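Local coordinates for protein thioesterase PA1618 (Pseudomonas aeruginosa, PDB 4QD8) that probably hydrolyses acyl-CoA thioesters as a hotdog-fold thioesterase of the PaaI family, perhaps including 1,4-dihydroxy-2-naphthoyl-CoA, at residues Leu62-Val75 with Leu109-Ser121. Sequence-based numbering, arbitrary orientation.
Sequences LAESLGSMASYLCV and LGRTTHVWDIRLS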
ATOM      1  N   LEU A  62      11.827  10.359   5.291  1.00 14.08           N
ATOM      2  CA  LEU A  62      11.267  11.630   5.730  1.00 13.53           C
ATOM      3  C   LEU A  62       9.832  11.450   6.234  1.00 15.86           C
ATOM      4  O   LEU A  62       9.483  11.912   7.329  1.00 15.09           O
ATOM      5  CB  LEU A  62      11.315  12.657   4.604  1.00 14.19           C
ATOM      6  CG  LEU A  62      10.711  14.021   4.930  1.00 13.41           C
ATOM      7  CD1 LEU A  62      11.343  14.613   6.195  1.00 15.63           C
ATOM      8  CD2 LEU A  62      10.904  14.951   3.721  1.00 13.72           C
ATOM      9  N   ALA A  63       9.018  10.740   5.461  1.00 14.46           N
ATOM     10  CA  ALA A  63       7.612  10.549   5.822  1.00 15.44           C
ATOM     11  C   ALA A  63       7.486   9.798   7.137  1.00 17.38           C
ATOM     12  O   ALA A  63       6.684  10.178   8.009  1.00 17.22           O
ATOM     13  CB  ALA A  63       6.872   9.808   4.712  1.00 15.55           C
ATOM     14  N   GLU A  64       8.276   8.739   7.289  1.00 14.75           N
ATOM     15  CA  GLU A  64       8.177   7.905   8.492  1.00 15.70           C
ATOM     16  C   GLU A  64       8.774   8.602   9.717  1.00 16.27           C
ATOM     17  O   GLU A  64       8.258   8.443  10.827  1.00 15.89           O
ATOM     18  CB  GLU A  64       8.767   6.499   8.269  1.00 16.95           C
ATOM     19  CG  GLU A  64       8.431   5.550   9.409  1.00 21.95           C
ATOM     20  CD  GLU A  64       8.281   4.080   9.006  1.00 15.30           C
ATOM     21  OE1 GLU A  64       8.033   3.749   7.811  1.00 23.31           O
ATOM     22  OE2 GLU A  64       8.386   3.264   9.933  1.00 25.76           O
ATOM     23  N   SER A  65       9.830   9.397   9.526  1.00 14.58           N
ATOM     24  CA  SER A  65      10.374  10.208  10.619  1.00 15.68           C
ATOM     25  C   SER A  65       9.316  11.173  11.116  1.00 15.91           C
ATOM     26  O   SER A  65       9.113  11.323  12.319  1.00 16.44           O
ATOM     27  CB  SER A  65      11.582  11.042  10.158  1.00 15.88           C
ATOM     28  OG  SER A  65      12.791  10.329  10.315  1.00 14.75           O
ATOM     29  N   LEU A  66       8.662  11.833  10.171  1.00 15.16           N
ATOM     30  CA  LEU A  66       7.690  12.865  10.468  1.00 14.56           C
ATOM     31  C   LEU A  66       6.472  12.263  11.147  1.00 16.03           C
ATOM     32  O   LEU A  66       6.060  12.721  12.203  1.00 15.66           O
ATOM     33  CB  LEU A  66       7.285  13.588   9.177  1.00 15.90           C
ATOM     34  CG  LEU A  66       6.251  14.695   9.332  1.00 17.42           C
ATOM     35  CD1 LEU A  66       6.715  15.702  10.384  1.00 17.64           C
ATOM     36  CD2 LEU A  66       6.039  15.382   7.999  1.00 18.16           C
ATOM     37  N   GLY A  67       5.905  11.217  10.555  1.00 17.09           N
ATOM     38  CA  GLY A  67       4.731  10.586  11.136  1.00 15.78           C
ATOM     39  C   GLY A  67       4.989   9.907  12.468  1.00 16.44           C
ATOM     40  O   GLY A  67       4.116   9.921  13.345  1.00 19.75           O
ATOM     41  N   SER A  68       6.162   9.303  12.635  1.00 17.36           N
ATOM     42  CA  SER A  68       6.477   8.648  13.905  1.00 18.34           C
ATOM     43  C   SER A  68       6.611   9.679  15.019  1.00 19.94           C
ATOM     44  O   SER A  68       6.162   9.450  16.149  1.00 18.69           O
ATOM     45  CB  SER A  68       7.752   7.818  13.800  1.00 18.94           C
ATOM     46  OG  SER A  68       7.573   6.786  12.842  1.00 29.80           O
ATOM     47  N   MET A  69       7.215  10.815  14.697  1.00 17.08           N
ATOM     48  CA  MET A  69       7.360  11.888  15.678  1.00 19.47           C
ATOM     49  C   MET A  69       5.990  12.460  16.013  1.00 18.61           C
ATOM     50  O   MET A  69       5.682  12.733  17.181  1.00 20.32           O
ATOM     51  CB  MET A  69       8.274  12.992  15.155  1.00 21.08           C
ATOM     52  CG  MET A  69       8.628  14.025  16.205  1.00 30.26           C
ATOM     53  SD  MET A  69       9.690  13.293  17.464  1.00 37.60           S
ATOM     54  CE  MET A  69      11.231  13.157  16.557  1.00 30.54           C
ATOM     55  N   ALA A  70       5.158  12.635  14.994  1.00 17.85           N
ATOM     56  CA  ALA A  70       3.780  13.077  15.221  1.00 17.10           C
ATOM     57  C   ALA A  70       3.027  12.126  16.170  1.00 19.31           C
ATOM     58  O   ALA A  70       2.322  12.585  17.068  1.00 19.63           O
ATOM     59  CB  ALA A  70       3.049  13.228  13.912  1.00 18.24           C
ATOM     60  N   SER A  71       3.179  10.813  15.983  1.00 17.16           N
ATOM     61  CA  SER A  71       2.558   9.841  16.897  1.00 16.59           C
ATOM     62  C   SER A  71       3.079   9.969  18.315  1.00 21.84           C
ATOM     63  O   SER A  71       2.308   9.912  19.272  1.00 18.57           O
ATOM     64  CB  SER A  71       2.760   8.409  16.408  1.00 17.22           C
ATOM     65  OG  SER A  71       1.744   8.067  15.500  1.00 18.64           O
ATOM     66  N   TYR A  72       4.385  10.147  18.451  1.00 19.67           N
ATOM     67  CA  TYR A  72       4.968  10.329  19.773  1.00 19.14           C
ATOM     68  C   TYR A  72       4.415  11.532  20.517  1.00 20.16           C
ATOM     69  O   TYR A  72       4.285  11.495  21.744  1.00 24.41           O
ATOM     70  CB  TYR A  72       6.487  10.386  19.677  1.00 22.83           C
ATOM     71  CG  TYR A  72       7.078   9.038  19.943  1.00 29.77           C
ATOM     72  CD1 TYR A  72       7.205   8.569  21.247  1.00 32.48           C
ATOM     73  CD2 TYR A  72       7.468   8.208  18.897  1.00 30.31           C
ATOM     74  CE1 TYR A  72       7.734   7.316  21.506  1.00 36.13           C
ATOM     75  CE2 TYR A  72       7.996   6.959  19.144  1.00 32.59           C
ATOM     76  CZ  TYR A  72       8.129   6.519  20.450  1.00 35.28           C
ATOM     77  OH  TYR A  72       8.662   5.277  20.693  1.00 38.57           O
ATOM     78  N   LEU A  73       4.041  12.566  19.776  1.00 17.91           N
ATOM     79  CA  LEU A  73       3.502  13.794  20.365  1.00 20.52           C
ATOM     80  C   LEU A  73       2.020  13.652  20.687  1.00 20.81           C
ATOM     81  O   LEU A  73       1.411  14.565  21.245  1.00 23.39           O
ATOM     82  CB  LEU A  73       3.695  14.971  19.404  1.00 18.05           C
ATOM     83  CG  LEU A  73       5.135  15.400  19.120  1.00 23.11           C
ATOM     84  CD1 LEU A  73       5.202  16.347  17.958  1.00 23.37           C
ATOM     85  CD2 LEU A  73       5.717  16.061  20.372  1.00 26.88           C
ATOM     86  N   CYS A  74       1.440  12.511  20.323  1.00 17.72           N
ATOM     87  CA  CYS A  74       0.008  12.289  20.522  1.00 20.57           C
ATOM     88  C   CYS A  74      -0.317  11.206  21.545  1.00 23.48           C
ATOM     89  O   CYS A  74      -1.459  11.107  21.993  1.00 27.55           O
ATOM     90  CB  CYS A  74      -0.682  11.950  19.198  1.00 19.26           C
ATOM     91  SG  CYS A  74      -0.788  13.322  18.043  1.00 20.16           S
ATOM     92  N   VAL A  75       0.660  10.390  21.915  1.00 21.91           N
ATOM     93  CA  VAL A  75       0.393   9.359  22.918  1.00 22.43           C
ATOM     94  C   VAL A  75       0.873   9.735  24.304  1.00 22.74           C
ATOM     95  O   VAL A  75       1.654  10.669  24.478  1.00 23.80           O
ATOM     96  CB  VAL A  75       1.026   7.996  22.568  1.00 22.66           C
ATOM     97  CG1 VAL A  75       0.492   7.490  21.252  1.00 26.05           C
ATOM     98  CG2 VAL A  75       2.541   8.094  22.564  1.00 21.31           C
ATOM     99  N   LEU A 109      -6.571   8.729  14.823  1.00 17.39           N
ATOM    100  CA  LEU A 109      -5.794   8.351  15.989  1.00 19.22           C
ATOM    101  C   LEU A 109      -6.623   7.425  16.859  1.00 19.28           C
ATOM    102  O   LEU A 109      -7.430   7.898  17.667  1.00 20.44           O
ATOM    103  CB  LEU A 109      -5.416   9.588  16.798  1.00 21.67           C
ATOM    104  CG  LEU A 109      -4.572  10.634  16.073  1.00 22.04           C
ATOM    105  CD1 LEU A 109      -4.168  11.697  17.067  1.00 25.88           C
ATOM    106  CD2 LEU A 109      -3.341  10.000  15.449  1.00 23.07           C
ATOM    107  N   GLY A 110      -6.449   6.123  16.680  1.00 19.23           N
ATOM    108  CA  GLY A 110      -7.202   5.136  17.425  1.00 19.91           C
ATOM    109  C   GLY A 110      -6.446   4.789  18.687  1.00 19.91           C
ATOM    110  O   GLY A 110      -5.389   5.370  18.962  1.00 19.64           O
ATOM    111  N   ARG A 111      -6.974   3.850  19.465  1.00 18.62           N
ATOM    112  CA  ARG A 111      -6.257   3.429  20.658  1.00 20.23           C
ATOM    113  C   ARG A 111      -5.021   2.577  20.380  1.00 22.23           C
ATOM    114  O   ARG A 111      -4.060   2.623  21.142  1.00 25.68           O
ATOM    115  CB  ARG A 111      -7.192   2.681  21.612  1.00 22.20           C
ATOM    116  CG  ARG A 111      -8.262   3.561  22.193  1.00 22.79           C
ATOM    117  CD  ARG A 111      -8.929   2.858  23.357  1.00 23.39           C
ATOM    118  NE  ARG A 111      -9.708   1.703  22.924  1.00 24.50           N
ATOM    119  CZ  ARG A 111     -10.247   0.817  23.759  1.00 29.88           C
ATOM    120  NH1 ARG A 111     -10.071   0.947  25.067  1.00 29.10           N
ATOM    121  NH2 ARG A 111     -10.954  -0.202  23.286  1.00 33.01           N
ATOM    122  N   THR A 112      -5.040   1.793  19.303  1.00 18.61           N
ATOM    123  CA  THR A 112      -3.943   0.855  19.047  1.00 20.83           C
ATOM    124  C   THR A 112      -3.197   1.149  17.742  1.00 19.84           C
ATOM    125  O   THR A 112      -2.094   0.650  17.537  1.00 21.75           O
ATOM    126  CB  THR A 112      -4.421  -0.601  19.021  1.00 22.89           C
ATOM    127  OG1 THR A 112      -5.392  -0.771  17.989  1.00 24.42           O
ATOM    128  CG2 THR A 112      -5.045  -0.986  20.355  1.00 25.39           C
ATOM    129  N   THR A 113      -3.802   1.957  16.875  1.00 19.64           N
ATOM    130  CA  THR A 113      -3.140   2.365  15.629  1.00 18.24           C
ATOM    131  C   THR A 113      -3.369   3.833  15.340  1.00 19.82           C
ATOM    132  O   THR A 113      -4.382   4.401  15.738  1.00 19.43           O
ATOM    133  CB  THR A 113      -3.642   1.570  14.401  1.00 21.42           C
ATOM    134  OG1 THR A 113      -5.045   1.804  14.236  1.00 22.58           O
ATOM    135  CG2 THR A 113      -3.371   0.081  14.554  1.00 24.78           C
ATOM    136  N   HIS A 114      -2.418   4.448  14.642  1.00 17.08           N
ATOM    137  CA  HIS A 114      -2.573   5.813  14.160  1.00 12.65           C
ATOM    138  C   HIS A 114      -2.368   5.757  12.667  1.00 13.09           C
ATOM    139  O   HIS A 114      -1.538   4.984  12.191  1.00 16.55           O
ATOM    140  CB  HIS A 114      -1.484   6.733  14.715  1.00 17.61           C
ATOM    141  CG  HIS A 114      -1.603   7.032  16.172  1.00 16.92           C
ATOM    142  ND1 HIS A 114      -0.638   7.738  16.860  1.00 20.66           N
ATOM    143  CD2 HIS A 114      -2.565   6.724  17.080  1.00 20.64           C
ATOM    144  CE1 HIS A 114      -1.008   7.865  18.124  1.00 20.23           C
ATOM    145  NE2 HIS A 114      -2.163   7.251  18.287  1.00 18.99           N
ATOM    146  N   VAL A 115      -3.104   6.580  11.937  1.00 13.30           N
ATOM    147  CA  VAL A 115      -2.908   6.682  10.486  1.00 12.89           C
ATOM    148  C   VAL A 115      -2.641   8.149  10.143  1.00 13.79           C
ATOM    149  O   VAL A 115      -3.428   9.037  10.497  1.00 14.83           O
ATOM    150  CB  VAL A 115      -4.131   6.144   9.713  1.00 13.10           C
ATOM    151  CG1 VAL A 115      -3.881   6.203   8.198  1.00 15.53           C
ATOM    152  CG2 VAL A 115      -4.448   4.706  10.118  1.00 14.75           C
ATOM    153  N   TRP A 116      -1.526   8.398   9.450  1.00 12.36           N
ATOM    154  CA  TRP A 116      -1.089   9.740   9.064  1.00 13.09           C
ATOM    155  C   TRP A 116      -1.077   9.897   7.541  1.00 13.47           C
ATOM    156  O   TRP A 116      -0.680   8.968   6.830  1.00 14.66           O
ATOM    157  CB  TRP A 116       0.334  10.001   9.585  1.00 14.18           C
ATOM    158  CG  TRP A 116       0.406  10.053  11.082  1.00 13.80           C
ATOM    159  CD1 TRP A 116       0.793   9.050  11.921  1.00 17.15           C
ATOM    160  CD2 TRP A 116       0.039  11.158  11.910  1.00 16.38           C
ATOM    161  NE1 TRP A 116       0.693   9.472  13.233  1.00 17.03           N
ATOM    162  CE2 TRP A 116       0.234  10.765  13.251  1.00 17.92           C
ATOM    163  CE3 TRP A 116      -0.446  12.445  11.651  1.00 14.93           C
ATOM    164  CZ2 TRP A 116      -0.035  11.619  14.339  1.00 17.25           C
ATOM    165  CZ3 TRP A 116      -0.704  13.302  12.737  1.00 18.85           C
ATOM    166  CH2 TRP A 116      -0.499  12.873  14.057  1.00 18.66           C
ATOM    167  N   ASP A 117      -1.505  11.067   7.077  1.00 14.58           N
ATOM    168  CA  ASP A 117      -1.471  11.452   5.667  1.00 15.66           C
ATOM    169  C   ASP A 117      -0.245  12.347   5.510  1.00 17.30           C
ATOM    170  O   ASP A 117      -0.132  13.364   6.201  1.00 16.37           O
ATOM    171  CB  ASP A 117      -2.751  12.226   5.344  1.00 16.18           C
ATOM    172  CG  ASP A 117      -2.737  12.851   3.964  1.00 21.67           C
ATOM    173  OD1 ASP A 117      -2.546  12.129   2.968  1.00 22.47           O
ATOM    174  OD2 ASP A 117      -2.955  14.072   3.880  1.00 29.57           O
ATOM    175  N   ILE A 118       0.704  11.979   4.647  1.00 15.87           N
ATOM    176  CA  ILE A 118       1.924  12.778   4.537  1.00 13.44           C
ATOM    177  C   ILE A 118       2.130  13.226   3.094  1.00 14.86           C
ATOM    178  O   ILE A 118       2.199  12.397   2.184  1.00 17.38           O
ATOM    179  CB  ILE A 118       3.146  12.019   5.087  1.00 13.98           C
ATOM    180  CG1 ILE A 118       2.891  11.682   6.560  1.00 16.00           C
ATOM    181  CG2 ILE A 118       4.411  12.884   4.992  1.00 17.65           C
ATOM    182  CD1 ILE A 118       3.541  10.416   7.018  1.00 19.85           C
ATOM    183  N   ARG A 119       2.178  14.544   2.893  1.00 14.09           N
ATOM    184  CA  ARG A 119       2.305  15.114   1.542  1.00 16.16           C
ATOM    185  C   ARG A 119       3.676  15.768   1.366  1.00 16.49           C
ATOM    186  O   ARG A 119       4.073  16.604   2.178  1.00 16.59           O
ATOM    187  CB  ARG A 119       1.226  16.181   1.284  1.00 17.87           C
ATOM    188  CG  ARG A 119      -0.222  15.779   1.560  1.00 22.02           C
ATOM    189  CD  ARG A 119      -0.665  14.615   0.713  1.00 22.48           C
ATOM    190  NE  ARG A 119      -2.060  14.274   0.991  1.00 25.89           N
ATOM    191  CZ  ARG A 119      -3.104  14.759   0.323  1.00 29.48           C
ATOM    192  NH1 ARG A 119      -2.920  15.602  -0.687  1.00 32.15           N
ATOM    193  NH2 ARG A 119      -4.331  14.386   0.659  1.00 28.98           N
ATOM    194  N   LEU A 120       4.375  15.417   0.285  1.00 14.91           N
ATOM    195  CA  LEU A 120       5.716  15.941   0.029  1.00 12.78           C
ATOM    196  C   LEU A 120       5.727  16.762  -1.248  1.00 15.21           C
ATOM    197  O   LEU A 120       5.004  16.457  -2.210  1.00 16.85           O
ATOM    198  CB  LEU A 120       6.745  14.809  -0.098  1.00 13.97           C
ATOM    199  CG  LEU A 120       7.242  14.150   1.190  1.00 19.30           C
ATOM    200  CD1 LEU A 120       6.134  13.337   1.830  1.00 20.93           C
ATOM    201  CD2 LEU A 120       8.437  13.270   0.910  1.00 20.03           C
ATOM    202  N   SER A 121       6.565  17.790  -1.248  1.00 16.15           N
ATOM    203  CA  SER A 121       6.742  18.621  -2.436  1.00 18.10           C
ATOM    204  C   SER A 121       8.150  19.206  -2.471  1.00 18.71           C
ATOM    205  O   SER A 121       8.789  19.424  -1.428  1.00 18.36           O
ATOM    206  CB  SER A 121       5.689  19.734  -2.477  1.00 20.72           C
ATOM    207  OG  SER A 121       5.812  20.578  -1.352  1.00 23.04           O
TER
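Ser71 and Trp116 meet where the central helix of a hotdog fold, the "sausage" 56-72, lies against strand 113-121 of the curled antiparallel "bun", and the pair illustrates how a helix is fastened to a sheet. The packing is close around the indole. Ala70 CB sits over one face of its six-membered ring, 3.6 Å from the centroid, a CH-pi contact, while Trp116 NE1 sends a nearly straight hydrogen bond (2.9 Å, 167°) to Ser71 OG, close to the ring plane. Face contact and N-H bond together limit the rotation of the ring. Toward the earlier turns of the helix, the ethyl arm of Ile118 ends with CD1 3.3 Å from Ala63 O and near Gly67 CA, while its CG2 branch meets Ala63 CB at 3.9 Å. Leu62 and Leu120, still buried, run in opposite directions and touch lightly, their CD2 methyls 4.1 Å apart. At the other end, beyond the helix, the contact thins toward the partly exposed Cys74 and Leu109; here the thiol lies at the indole edge, with Trp4 also touching Cys74. Between this looser margin and the buried core, Ser71 OG shares a second hydrogen bond of 2.8 Å with His114 ND1.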